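Long-range contacts in putative enoyl-CoA hydratase/isomerase (Acinetobacter baumannii, PDB 3FDU), which probably hydrates or isomerises enoyl-CoA thioesters, as a trimeric member of the crotonase superfamily: residues H6-L11 with A19-E24; K48-V53 with L98-I103; V54-E59 with D187-A192; H60-G65 with I104-V109; A126-L131 with F170-A175. The protein carries 4 engineered substitutions. All blocks are in the same frame, centred on the assembly; numbering follows the deposited sequence.

Contact 1 of 5, residues H6-L11 with A19-E24; sequences HLNANL and AINRPE. Engineered in segment 6-11: Asn8 (natural residue Gln).
The beta hairpin of strands 7-12 and 15-20 is fastened at its open end where Asn8 pairs with Ala19 and His6 meets Asn21 and Arg22. Asn8 and Ala19 form an antiparallel hydrogen-bonded pair: Asn8 N gives to Ala19 O at 2.9 Å, and Ala19 N returns a bond to Asn8 O at 2.9 Å. Two residues farther along each chain, Asn21 N gives to His6 O at 3.0 Å. Leu7 and Ile20, the non-hydrogen-bonded pair between these links, lie on one face of the sheet and both touch Ile37 of helix 31-46; branched aliphatic residues suit that greasy side. This hairpin forms the edge of the main crotonase sheet, Ile20 being bonded through its backbone to Arg56 and Ala58. On the opposite face the small Ala19 packs against Ala58, and the engineered Asn8 extends toward Asn21. Beyond the pairing, Arg22 CG, anti to the backbone N (chi1 -164°), rests over the centre of the His6 ring, 3.7 Å from its centroid, as a CH-pi contact. Tyr30 binds His6 ND1, while the Arg22 guanidinium is held by Asp67 and Ala28 O.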
# COMPACT_ATOMS: atom_id res chain seq x y z
N HIS A 6 28.25 8.65 -21.69
CA HIS A 6 27.63 7.84 -20.63
C HIS A 6 26.13 7.80 -20.67
O HIS A 6 25.48 7.33 -19.75
CB HIS A 6 28.13 8.28 -19.26
CG HIS A 6 29.62 8.16 -19.11
ND1 HIS A 6 30.37 9.03 -18.35
CD2 HIS A 6 30.50 7.29 -19.66
CE1 HIS A 6 31.65 8.70 -18.43
NE2 HIS A 6 31.75 7.64 -19.22
N LEU A 7 25.56 8.28 -21.77
CA LEU A 7 24.11 8.26 -21.94
C LEU A 7 23.78 8.21 -23.43
O LEU A 7 24.04 9.18 -24.17
CB LEU A 7 23.48 9.50 -21.29
CG LEU A 7 21.94 9.61 -21.42
CD1 LEU A 7 21.22 8.38 -20.87
CD2 LEU A 7 21.38 10.91 -20.82
N ASN A 8 23.25 7.08 -23.89
CA ASN A 8 22.94 6.91 -25.29
C ASN A 8 21.44 7.16 -25.49
O ASN A 8 20.65 6.67 -24.69
CB ASN A 8 23.22 5.47 -25.72
CG ASN A 8 24.64 5.02 -25.42
OD1 ASN A 8 25.63 5.77 -25.68
ND2 ASN A 8 24.78 3.77 -24.91
N ALA A 9 21.04 7.84 -26.56
CA ALA A 9 19.62 8.09 -26.79
C ALA A 9 19.29 7.60 -28.16
O ALA A 9 20.07 7.78 -29.10
CB ALA A 9 19.31 9.57 -26.64
N ASN A 10 18.16 6.91 -28.26
CA ASN A 10 17.68 6.39 -29.55
C ASN A 10 16.18 6.65 -29.58
O ASN A 10 15.48 6.39 -28.59
CB ASN A 10 17.91 4.87 -29.66
CG ASN A 10 17.30 4.26 -30.95
OD1 ASN A 10 17.87 4.41 -32.04
ND2 ASN A 10 16.15 3.58 -30.83
N LEU A 11 15.71 7.18 -30.69
CA LEU A 11 14.31 7.42 -30.88
C LEU A 11 13.86 6.68 -32.13
O LEU A 11 14.37 6.92 -33.24
CB LEU A 11 14.03 8.91 -30.99
CG LEU A 11 12.62 9.33 -31.41
CD1 LEU A 11 11.54 8.73 -30.49
CD2 LEU A 11 12.55 10.84 -31.42
N ALA A 19 19.76 5.03 -22.42
CA ALA A 19 20.52 3.97 -21.82
C ALA A 19 21.79 4.48 -21.18
O ALA A 19 22.65 5.07 -21.84
CB ALA A 19 20.82 2.86 -22.88
N ILE A 20 21.90 4.24 -19.87
CA ILE A 20 23.08 4.61 -19.10
C ILE A 20 24.23 3.69 -19.51
O ILE A 20 24.11 2.44 -19.51
CB ILE A 20 22.80 4.57 -17.57
CG1 ILE A 20 21.54 5.45 -17.25
CG2 ILE A 20 23.94 5.08 -16.80
CD1 ILE A 20 21.03 5.36 -15.77
N ASN A 21 25.36 4.31 -19.83
CA ASN A 21 26.47 3.56 -20.40
C ASN A 21 27.79 4.00 -19.76
O ASN A 21 28.58 4.75 -20.36
CB ASN A 21 26.50 3.84 -21.91
CG ASN A 21 27.41 2.90 -22.66
OD1 ASN A 21 27.91 1.91 -22.13
ND2 ASN A 21 27.65 3.24 -23.92
N ARG A 22 28.02 3.55 -18.54
CA ARG A 22 29.28 3.82 -17.87
C ARG A 22 29.76 2.55 -17.22
O ARG A 22 29.81 2.47 -16.00
CB ARG A 22 29.10 4.95 -16.81
CG ARG A 22 30.41 5.56 -16.36
CD ARG A 22 30.18 6.37 -15.12
NE ARG A 22 31.43 6.84 -14.55
CZ ARG A 22 31.58 7.18 -13.28
NH1 ARG A 22 30.57 7.07 -12.41
NH2 ARG A 22 32.78 7.59 -12.88
N PRO A 23 30.10 1.53 -18.03
CA PRO A 23 30.45 0.19 -17.51
C PRO A 23 31.67 0.19 -16.62
O PRO A 23 31.73 -0.59 -15.68
CB PRO A 23 30.73 -0.64 -18.79
CG PRO A 23 31.06 0.41 -19.86
CD PRO A 23 30.12 1.57 -19.52
N GLU A 24 32.64 1.05 -16.87
CA GLU A 24 33.84 1.00 -16.01
C GLU A 24 33.46 1.20 -14.55
O GLU A 24 34.22 0.85 -13.64
CB GLU A 24 34.91 2.02 -16.44

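Contact 2 of 5, residues K48-V53 with L98-I103; sequences KDVRVV and LSKPLI. Engineered in segment 48-53: Val53 (natural residue Ile).
Val53 fits by its forked end: CG1 rests on Leu102 CD1 at 3.9 Å, and CG2 on Leu98 CD2 at 4.0 Å. The two methyls thus diverge, one meeting the neighbouring strand and the other the loop that leads into it, and each leucine supplies a branched tip for one prong. Val53 is an engineered residue, so this fit describes the crystallised protein. On the other face of the sheet Val52 presents CG1, anti to the backbone N (chi1 179°), to Ile103 CD1 at 4.0 Å, and the flank of the Pro101 ring lies a little farther off. Pro101 CD sits 3.3 Å from Arg51 O, just before strand 52-57 begins. The backbones are joined as parallel strands: Val53 N gives to Pro101 O at 3.1 Å and Ile103 N to Val53 O at 2.8 Å, both nearly straight. Lys100, extended beyond CG, runs past Arg51 O and puts NZ 2.6 Å from Val50 O. Its ammonium also binds Ala44 O and, weakly, Asp45 O at the end of helix 31-46, where a positive charge probably suits the helix dipole. A beta-alpha-beta crossover through helices 68-76 and 87-97 separates these strands in sequence. Helix 31-46 packs on Val53 through Leu41 and Ala44, helix 188-200 packs on Val52 from the other face, strand 123-126 flanks Ile103, and Phe165 of the second subunit lies on Pro101.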
# COMPACT_ATOMS: atom_id res chain seq x y z
N LYS A 48 7.49 16.17 -29.77
CA LYS A 48 6.23 15.61 -30.25
C LYS A 48 6.42 14.29 -30.95
O LYS A 48 5.46 13.58 -31.13
CB LYS A 48 5.47 16.61 -31.15
N ASP A 49 7.63 13.97 -31.40
CA ASP A 49 7.91 12.62 -31.92
C ASP A 49 8.16 11.56 -30.82
O ASP A 49 8.35 10.40 -31.13
CB ASP A 49 9.14 12.61 -32.81
CG ASP A 49 9.02 13.57 -33.99
OD1 ASP A 49 7.98 13.53 -34.69
OD2 ASP A 49 9.97 14.34 -34.20
N VAL A 50 8.18 11.95 -29.55
CA VAL A 50 8.34 10.94 -28.46
C VAL A 50 6.96 10.68 -27.81
O VAL A 50 6.31 11.63 -27.33
CB VAL A 50 9.28 11.48 -27.37
CG1 VAL A 50 9.32 10.53 -26.17
CG2 VAL A 50 10.67 11.75 -27.91
N ARG A 51 6.55 9.41 -27.73
CA ARG A 51 5.32 9.05 -27.02
C ARG A 51 5.56 8.28 -25.70
O ARG A 51 4.78 8.42 -24.75
CB ARG A 51 4.43 8.21 -27.97
CG ARG A 51 3.86 9.08 -29.14
CD ARG A 51 3.38 8.20 -30.29
NE ARG A 51 2.19 7.52 -29.82
CZ ARG A 51 0.95 7.91 -30.07
NH1 ARG A 51 0.71 8.95 -30.89
NH2 ARG A 51 -0.05 7.23 -29.54
N VAL A 52 6.63 7.46 -25.69
CA VAL A 52 7.03 6.65 -24.48
C VAL A 52 8.53 6.73 -24.22
O VAL A 52 9.34 6.73 -25.15
CB VAL A 52 6.62 5.21 -24.63
CG1 VAL A 52 7.05 4.33 -23.39
CG2 VAL A 52 5.07 5.08 -24.94
N VAL A 53 8.91 6.84 -22.95
CA VAL A 53 10.31 6.79 -22.60
C VAL A 53 10.69 5.47 -21.89
O VAL A 53 9.98 4.99 -20.96
CB VAL A 53 10.73 8.01 -21.71
CG1 VAL A 53 12.27 7.94 -21.39
CG2 VAL A 53 10.38 9.34 -22.41
N LEU A 98 7.49 13.90 -15.71
CA LEU A 98 7.29 13.40 -17.10
C LEU A 98 5.80 13.04 -17.33
O LEU A 98 5.20 12.26 -16.60
CB LEU A 98 8.20 12.21 -17.37
CG LEU A 98 8.15 11.62 -18.78
CD1 LEU A 98 8.64 12.63 -19.81
CD2 LEU A 98 8.98 10.34 -18.84
N SER A 99 5.18 13.65 -18.32
CA SER A 99 3.72 13.48 -18.48
C SER A 99 3.45 12.20 -19.26
O SER A 99 2.32 11.67 -19.28
CB SER A 99 3.15 14.74 -19.25
OG SER A 99 3.32 14.52 -20.65
N LYS A 100 4.49 11.69 -19.92
CA LYS A 100 4.34 10.54 -20.78
C LYS A 100 4.71 9.27 -20.00
O LYS A 100 5.34 9.38 -18.96
CB LYS A 100 5.26 10.68 -22.01
CG LYS A 100 4.83 11.92 -22.90
CD LYS A 100 5.89 12.32 -23.98
CE LYS A 100 5.33 13.54 -24.82
NZ LYS A 100 6.38 13.83 -25.87
N PRO A 101 4.32 8.09 -20.52
CA PRO A 101 4.62 6.89 -19.72
C PRO A 101 6.16 6.70 -19.64
O PRO A 101 6.87 6.92 -20.65
CB PRO A 101 3.97 5.76 -20.52
CG PRO A 101 2.80 6.49 -21.36
CD PRO A 101 3.53 7.79 -21.73
N LEU A 102 6.64 6.35 -18.44
CA LEU A 102 8.08 6.09 -18.16
C LEU A 102 8.24 4.62 -17.75
O LEU A 102 7.65 4.19 -16.75
CB LEU A 102 8.59 6.99 -17.03
CG LEU A 102 10.08 6.82 -16.62
CD1 LEU A 102 11.04 7.04 -17.82
CD2 LEU A 102 10.44 7.79 -15.49
N ILE A 103 8.98 3.85 -18.55
CA ILE A 103 9.23 2.47 -18.23
C ILE A 103 10.70 2.33 -17.88
O ILE A 103 11.53 2.93 -18.55
CB ILE A 103 8.88 1.51 -19.41
CG1 ILE A 103 7.42 1.71 -19.88
CG2 ILE A 103 9.22 0.04 -19.08
CD1 ILE A 103 7.11 0.96 -21.18

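Contact 3 of 5, residues V54-E59 with D187-A192; sequences VLRGAE and DAYATA
Arg56 and Tyr189 stack: the guanidinium lies nearly flat over the ring, planes 18° apart, with CZ off-centre and 4.3 Å from the ring centroid, a cation-pi contact. The aliphatic part adds to it, for Arg56 CD sits over the same face, 3.4 Å from Tyr189 CD1. With CG between backbone N and carbonyl carbon (chi1 53°), the extended Arg56 chain carries CD and the guanidinium across the ring. The phenol completes the grip: Tyr189 OH gives its proton to Glu59 O at 2.6 Å and accepts from a water held by Gly57 N. This is strand-on-helix packing of the crotonase core, with strand 54-57 and the opening turn, 188-192, of helix 188-200 running almost antiparallel, 173° between directions. Small residues suit the close end, where Ala192 CB meets Val54 CG1 at 4.2 Å. In the second shell, Arg56 NH1 binds Gly57 O at 2.9 Å, in the guanidinium plane, and a second water bridges Arg56 NE to Tyr189 O; together they hold the group flat on the ring. Lys107 makes a cation-pi contact on the opposite ring face. Asp187, the N-cap, accepts from Ala190 N at 2.8 Å and so fixes the turn that carries Tyr189.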
# COMPACT_ATOMS: atom_id res chain seq x y z
N VAL A 54 11.80 4.89 -22.31
CA VAL A 54 12.34 3.71 -21.62
C VAL A 54 13.69 4.16 -21.13
O VAL A 54 14.50 4.66 -21.92
CB VAL A 54 12.55 2.51 -22.55
CG1 VAL A 54 13.31 1.36 -21.82
CG2 VAL A 54 11.19 1.95 -23.09
N LEU A 55 13.94 3.95 -19.84
CA LEU A 55 15.24 4.23 -19.21
C LEU A 55 15.79 2.92 -18.66
O LEU A 55 15.08 2.21 -17.95
CB LEU A 55 15.03 5.20 -18.03
CG LEU A 55 16.23 5.52 -17.13
CD1 LEU A 55 17.25 6.29 -17.90
CD2 LEU A 55 15.74 6.37 -15.94
N ARG A 56 17.05 2.60 -18.97
CA ARG A 56 17.67 1.40 -18.48
C ARG A 56 19.17 1.56 -18.56
O ARG A 56 19.66 2.58 -19.02
CB ARG A 56 17.27 0.20 -19.33
CG ARG A 56 17.53 0.41 -20.83
CD ARG A 56 17.16 -0.88 -21.56
NE ARG A 56 17.22 -0.82 -23.01
CZ ARG A 56 18.32 -0.94 -23.72
NH1 ARG A 56 19.49 -1.04 -23.10
NH2 ARG A 56 18.27 -0.93 -25.05
N GLY A 57 19.90 0.57 -18.09
CA GLY A 57 21.32 0.50 -18.44
C GLY A 57 21.51 0.03 -19.89
O GLY A 57 20.61 -0.58 -20.49
N ALA A 58 22.69 0.25 -20.43
CA ALA A 58 23.03 -0.24 -21.78
C ALA A 58 23.28 -1.75 -21.78
O ALA A 58 23.02 -2.44 -22.78
CB ALA A 58 24.29 0.51 -22.30
N GLU A 59 23.76 -2.29 -20.66
CA GLU A 59 24.25 -3.67 -20.64
C GLU A 59 23.77 -4.44 -19.43
O GLU A 59 22.56 -4.52 -19.22
CB GLU A 59 25.76 -3.68 -20.68
CG GLU A 59 26.32 -3.62 -22.08
CD GLU A 59 26.49 -5.03 -22.63
OE1 GLU A 59 25.58 -5.87 -22.38
OE2 GLU A 59 27.52 -5.31 -23.29
N ASP A 187 13.74 -11.53 -20.66
CA ASP A 187 14.51 -10.49 -21.34
C ASP A 187 13.93 -9.11 -20.99
O ASP A 187 12.98 -8.64 -21.63
CB ASP A 187 14.44 -10.68 -22.85
CG ASP A 187 15.30 -9.70 -23.62
OD1 ASP A 187 15.58 -8.58 -23.15
OD2 ASP A 187 15.72 -10.07 -24.73
N ALA A 188 14.51 -8.49 -19.98
CA ALA A 188 13.99 -7.25 -19.43
C ALA A 188 13.92 -6.18 -20.48
O ALA A 188 12.91 -5.45 -20.54
CB ALA A 188 14.82 -6.81 -18.18
N TYR A 189 14.96 -6.08 -21.32
CA TYR A 189 15.00 -5.03 -22.32
C TYR A 189 14.04 -5.26 -23.50
O TYR A 189 13.44 -4.32 -23.96
CB TYR A 189 16.42 -4.79 -22.86
CG TYR A 189 17.44 -4.45 -21.76
CD1 TYR A 189 17.01 -4.11 -20.46
CD2 TYR A 189 18.81 -4.40 -22.05
CE1 TYR A 189 17.93 -3.74 -19.44
CE2 TYR A 189 19.76 -4.06 -21.04
CZ TYR A 189 19.31 -3.74 -19.72
OH TYR A 189 20.23 -3.39 -18.74
N ALA A 190 13.91 -6.49 -23.99
CA ALA A 190 12.89 -6.77 -25.03
C ALA A 190 11.50 -6.53 -24.47
O ALA A 190 10.65 -5.98 -25.15
CB ALA A 190 13.01 -8.26 -25.58
N THR A 191 11.24 -6.95 -23.23
CA THR A 191 9.90 -6.74 -22.67
C THR A 191 9.59 -5.25 -22.56
O THR A 191 8.45 -4.79 -22.86
CB THR A 191 9.74 -7.38 -21.27
OG1 THR A 191 9.82 -8.80 -21.35
CG2 THR A 191 8.37 -7.01 -20.68
N ALA A 192 10.56 -4.47 -22.11
CA ALA A 192 10.34 -3.04 -21.93
C ALA A 192 10.02 -2.40 -23.31
O ALA A 192 9.17 -1.50 -23.42
CB ALA A 192 11.53 -2.39 -21.35
O HOH W 1 14.54 -1.65 -23.87
O HOH W 2 19.20 -1.85 -16.56

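Contact 4 of 5, residues H60-G65 with I104-V109; sequences HDFTAG and IAVKGV
The Phe62 ring meets Ile104 CG2 obliquely: the methyl lies 3.6 Å from CZ and 4.1 Å from the ring centroid, off-centre, as a CH-pi contact, and the two side chains cross at about a right angle. One ring face carries Thr63 CG2, offset toward the rim, and Val106 CG2 approaches CD2 at 4.1 Å, again aslant. Phe62 CG stands anti to the backbone N (chi1 179°), on the side of strand 104-106. A second flat group, the Asp61 carboxylate, uses the anti lone pair of OD1 to take Val109 N at 3.0 Å in a nearly straight bond. Val109 O in turn receives Thr63 N at 3.0 Å and, weakly, Phe62 N at 3.1 Å. Between these links Gly108 has positive phi, and a beta carbon there would clash with His60 O and Asp61 OD1, so glycine suits the place. Thr63 OG1 accepts from Gly65 N at 3.0 Å, an ST turn, and also binds Asn27 O. Apolar packing of the ring, together with a carboxylate bond and backbone bonds to Val109, thus holds the loop between strand 52-57 and helix 68-76, the region that in crotonases generally supplies an oxyanion-hole N-H, and probably does here.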
# COMPACT_ATOMS: atom_id res chain seq x y z
N HIS A 60 24.70 -4.95 -18.63
CA HIS A 60 24.35 -5.88 -17.53
C HIS A 60 23.93 -5.28 -16.17
O HIS A 60 23.56 -6.05 -15.28
CB HIS A 60 25.48 -6.86 -17.27
CG HIS A 60 25.92 -7.62 -18.50
ND1 HIS A 60 25.08 -8.47 -19.18
CD2 HIS A 60 27.10 -7.65 -19.16
CE1 HIS A 60 25.72 -8.99 -20.21
NE2 HIS A 60 26.95 -8.51 -20.22
N ASP A 61 24.00 -3.96 -16.03
CA ASP A 61 23.64 -3.25 -14.77
C ASP A 61 22.75 -2.03 -15.02
O ASP A 61 22.82 -1.41 -16.07
CB ASP A 61 24.91 -2.75 -14.05
CG ASP A 61 25.78 -3.91 -13.59
OD1 ASP A 61 25.34 -4.63 -12.67
OD2 ASP A 61 26.89 -4.08 -14.16
N PHE A 62 21.92 -1.69 -14.05
CA PHE A 62 21.14 -0.47 -14.17
C PHE A 62 21.94 0.72 -13.60
O PHE A 62 22.37 1.62 -14.33
CB PHE A 62 19.82 -0.64 -13.41
CG PHE A 62 18.94 0.59 -13.46
CD1 PHE A 62 18.85 1.33 -14.62
CD2 PHE A 62 18.19 0.99 -12.33
CE1 PHE A 62 17.99 2.45 -14.70
CE2 PHE A 62 17.33 2.15 -12.40
CZ PHE A 62 17.25 2.87 -13.60
N THR A 63 22.17 0.70 -12.30
CA THR A 63 23.08 1.69 -11.66
C THR A 63 23.58 1.27 -10.29
O THR A 63 22.82 0.77 -9.40
CB THR A 63 22.47 3.14 -11.60
OG1 THR A 63 23.37 4.02 -10.91
CG2 THR A 63 21.19 3.12 -10.81
N ALA A 64 24.89 1.46 -10.12
CA ALA A 64 25.55 1.17 -8.86
C ALA A 64 25.24 2.26 -7.83
O ALA A 64 25.70 2.22 -6.68
CB ALA A 64 27.10 1.08 -9.07
N GLY A 65 24.46 3.26 -8.21
CA GLY A 65 24.14 4.34 -7.23
C GLY A 65 25.02 5.58 -7.37
O GLY A 65 25.70 5.76 -8.37
N ILE A 104 11.01 1.54 -16.84
CA ILE A 104 12.38 1.24 -16.46
C ILE A 104 12.63 -0.26 -16.56
O ILE A 104 11.77 -1.11 -16.18
CB ILE A 104 12.73 1.79 -15.06
CG1 ILE A 104 12.70 3.36 -15.14
CG2 ILE A 104 14.14 1.27 -14.60
CD1 ILE A 104 13.14 4.12 -13.89
N ALA A 105 13.79 -0.62 -17.06
CA ALA A 105 14.13 -2.04 -17.14
C ALA A 105 15.41 -2.29 -16.35
O ALA A 105 16.40 -1.64 -16.61
CB ALA A 105 14.33 -2.48 -18.65
N VAL A 106 15.41 -3.25 -15.43
CA VAL A 106 16.54 -3.42 -14.51
C VAL A 106 17.24 -4.78 -14.73
O VAL A 106 16.56 -5.80 -14.77
CB VAL A 106 16.05 -3.34 -13.02
CG1 VAL A 106 17.20 -3.57 -12.03
CG2 VAL A 106 15.43 -1.97 -12.78
N LYS A 107 18.55 -4.75 -14.89
CA LYS A 107 19.43 -5.94 -14.82
C LYS A 107 20.53 -5.58 -13.83
O LYS A 107 20.88 -4.39 -13.68
CB LYS A 107 20.11 -6.21 -16.18
CG LYS A 107 19.22 -6.79 -17.27
CD LYS A 107 20.02 -7.07 -18.55
CE LYS A 107 19.05 -7.43 -19.60
NZ LYS A 107 19.66 -7.88 -20.92
N GLY A 108 21.05 -6.59 -13.15
CA GLY A 108 22.18 -6.39 -12.26
C GLY A 108 21.93 -5.38 -11.12
O GLY A 108 20.84 -5.31 -10.56
N VAL A 109 22.94 -4.58 -10.80
CA VAL A 109 22.85 -3.70 -9.60
C VAL A 109 21.88 -2.53 -9.84
O VAL A 109 21.87 -1.90 -10.91
CB VAL A 109 24.23 -3.21 -9.09
CG1 VAL A 109 25.15 -4.44 -8.65
CG2 VAL A 109 24.92 -2.33 -10.12

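Contact 5 of 5, residues A126-L131 with F170-A175; sequences ADNTAL and FNAETA
A single water joins Ala172 to Asn128 and Ala130, and three groups grip it: it accepts from Ala172 N at 2.8 Å and donates to Ala130 O at 2.8 Å and to Asn128 O at 2.9 Å. It thereby uses an N-H of the first helical turn, which has no carbonyl of its own helix to bind, together with two carbonyls of the facing turn. Direct packing is light and suits small residues. Ala172 CB lies 3.7 Å from Asp127 O, and its methyl faces Ala130 CB at 4.4 Å; their small methyls allow the two backbones to come this close. The segment Asp127-Ala130 is a type I beta turn, linking strand 123-126 of the main crotonase sheet to strand 131-133 of the small sheet formed with strands 109-111 and 169-170. Within the turn Asp127 OD1 accepts from Thr129 N at 2.9 Å, an Asx turn, the donor standing above the carboxylate plane, and Thr129 OG1 also binds Gly108 N. On the other side Asn171 is the N-cap of helix 172-177: its CG stands between the backbone N and the carbonyl carbon (chi1 57°), and its OD1 takes Thr174 N at 2.9 Å, nearly along the C=O axis. At the exposed surface Asn128 and Glu173 approach each other, though the nature of that contact is uncertain. Ala172 also touches Ile184, Ala130 touches Val106, and the Phe170 ring meets that of Phe132.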
# COMPACT_ATOMS: atom_id res chain seq x y z
N ALA A 126 12.21 -6.37 -14.49
CA ALA A 126 13.56 -6.78 -14.08
C ALA A 126 13.76 -8.23 -14.48
O ALA A 126 12.79 -8.98 -14.70
CB ALA A 126 13.70 -6.65 -12.56
N ASP A 127 15.02 -8.66 -14.55
CA ASP A 127 15.28 -10.09 -14.66
C ASP A 127 15.88 -10.55 -13.32
O ASP A 127 16.02 -9.74 -12.39
CB ASP A 127 16.15 -10.42 -15.91
CG ASP A 127 17.62 -9.96 -15.77
OD1 ASP A 127 18.09 -9.65 -14.64
OD2 ASP A 127 18.32 -9.96 -16.83
N ASN A 128 16.14 -11.86 -13.21
CA ASN A 128 16.52 -12.45 -11.94
C ASN A 128 17.93 -12.07 -11.52
O ASN A 128 18.39 -12.42 -10.41
CB ASN A 128 16.39 -13.98 -11.98
CG ASN A 128 16.01 -14.58 -10.61
OD1 ASN A 128 15.31 -13.95 -9.81
ND2 ASN A 128 16.39 -15.84 -10.40
N THR A 129 18.64 -11.40 -12.41
CA THR A 129 20.01 -10.94 -12.07
C THR A 129 19.98 -9.62 -11.25
O THR A 129 21.02 -9.17 -10.74
CB THR A 129 20.90 -10.64 -13.33
OG1 THR A 129 20.48 -9.41 -13.97
CG2 THR A 129 20.89 -11.80 -14.36
N ALA A 130 18.81 -9.02 -11.12
CA ALA A 130 18.69 -7.74 -10.43
C ALA A 130 19.00 -7.81 -8.93
O ALA A 130 18.49 -8.67 -8.22
CB ALA A 130 17.34 -7.15 -10.67
N LEU A 131 19.82 -6.89 -8.45
CA LEU A 131 20.18 -6.85 -7.05
C LEU A 131 19.99 -5.42 -6.57
O LEU A 131 20.69 -4.51 -7.00
CB LEU A 131 21.66 -7.28 -6.84
CG LEU A 131 21.90 -8.81 -7.04
CD1 LEU A 131 23.41 -9.01 -6.97
CD2 LEU A 131 21.13 -9.70 -6.01
N PHE A 170 18.59 -6.88 -1.56
CA PHE A 170 17.39 -7.70 -1.75
C PHE A 170 17.22 -8.08 -3.22
O PHE A 170 17.74 -7.38 -4.11
CB PHE A 170 16.11 -7.08 -1.13
CG PHE A 170 15.69 -5.69 -1.72
CD1 PHE A 170 14.72 -5.60 -2.76
CD2 PHE A 170 16.24 -4.50 -1.21
CE1 PHE A 170 14.31 -4.33 -3.28
CE2 PHE A 170 15.83 -3.22 -1.72
CZ PHE A 170 14.89 -3.16 -2.79
N ASN A 171 16.52 -9.19 -3.50
CA ASN A 171 16.57 -9.73 -4.83
C ASN A 171 15.32 -9.33 -5.61
O ASN A 171 14.51 -8.50 -5.12
CB ASN A 171 16.71 -11.26 -4.81
CG ASN A 171 15.58 -11.94 -4.03
OD1 ASN A 171 14.46 -11.41 -3.95
ND2 ASN A 171 15.86 -13.10 -3.44
N ALA A 172 15.18 -9.84 -6.84
CA ALA A 172 14.03 -9.41 -7.65
C ALA A 172 12.69 -9.89 -7.07
O ALA A 172 11.67 -9.21 -7.18
CB ALA A 172 14.20 -9.84 -9.14
N GLU A 173 12.67 -11.05 -6.42
CA GLU A 173 11.42 -11.55 -5.85
C GLU A 173 10.94 -10.67 -4.70
O GLU A 173 9.76 -10.45 -4.53
CB GLU A 173 11.60 -13.00 -5.37
CG GLU A 173 11.81 -14.03 -6.50
CD GLU A 173 13.16 -13.92 -7.25
OE1 GLU A 173 14.18 -13.41 -6.70
OE2 GLU A 173 13.18 -14.38 -8.42
N THR A 174 11.87 -10.22 -3.86
CA THR A 174 11.55 -9.25 -2.80
C THR A 174 11.03 -7.93 -3.43
O THR A 174 10.04 -7.39 -2.96
CB THR A 174 12.79 -8.96 -1.90
OG1 THR A 174 13.12 -10.16 -1.18
CG2 THR A 174 12.50 -7.81 -0.85
N ALA A 175 11.70 -7.44 -4.48
CA ALA A 175 11.31 -6.17 -5.10
C ALA A 175 9.94 -6.34 -5.72
O ALA A 175 9.13 -5.43 -5.67
CB ALA A 175 12.34 -5.73 -6.20
O HOH W 3 17.29 -11.24 -8.01

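In the fold
Contacts 1 to 4 all reach the main six-stranded sheet, from its edge hairpin inward, and contacts 2 and 3 share strand 52-57. Contact 2 is the buried one, made largely of aliphatic tips and parallel backbone bonds, and it also borders another subunit. Contact 1, at the sheet's edge, mixes hairpin bonds with polar side chains, while contact 3 places a helix on the sheet through a cation-pi stack and waters. Contact 4 continues from strand 102-106 of contact 2 to a loop held by backbone bonds, one carboxylate and a buried ring. Contacts 4 and 5 touch, and both lead from the main sheet into the smaller one; in contact 5 a water replaces direct bonding. Lys107 links contacts 3 and 4 through the Tyr189 ring.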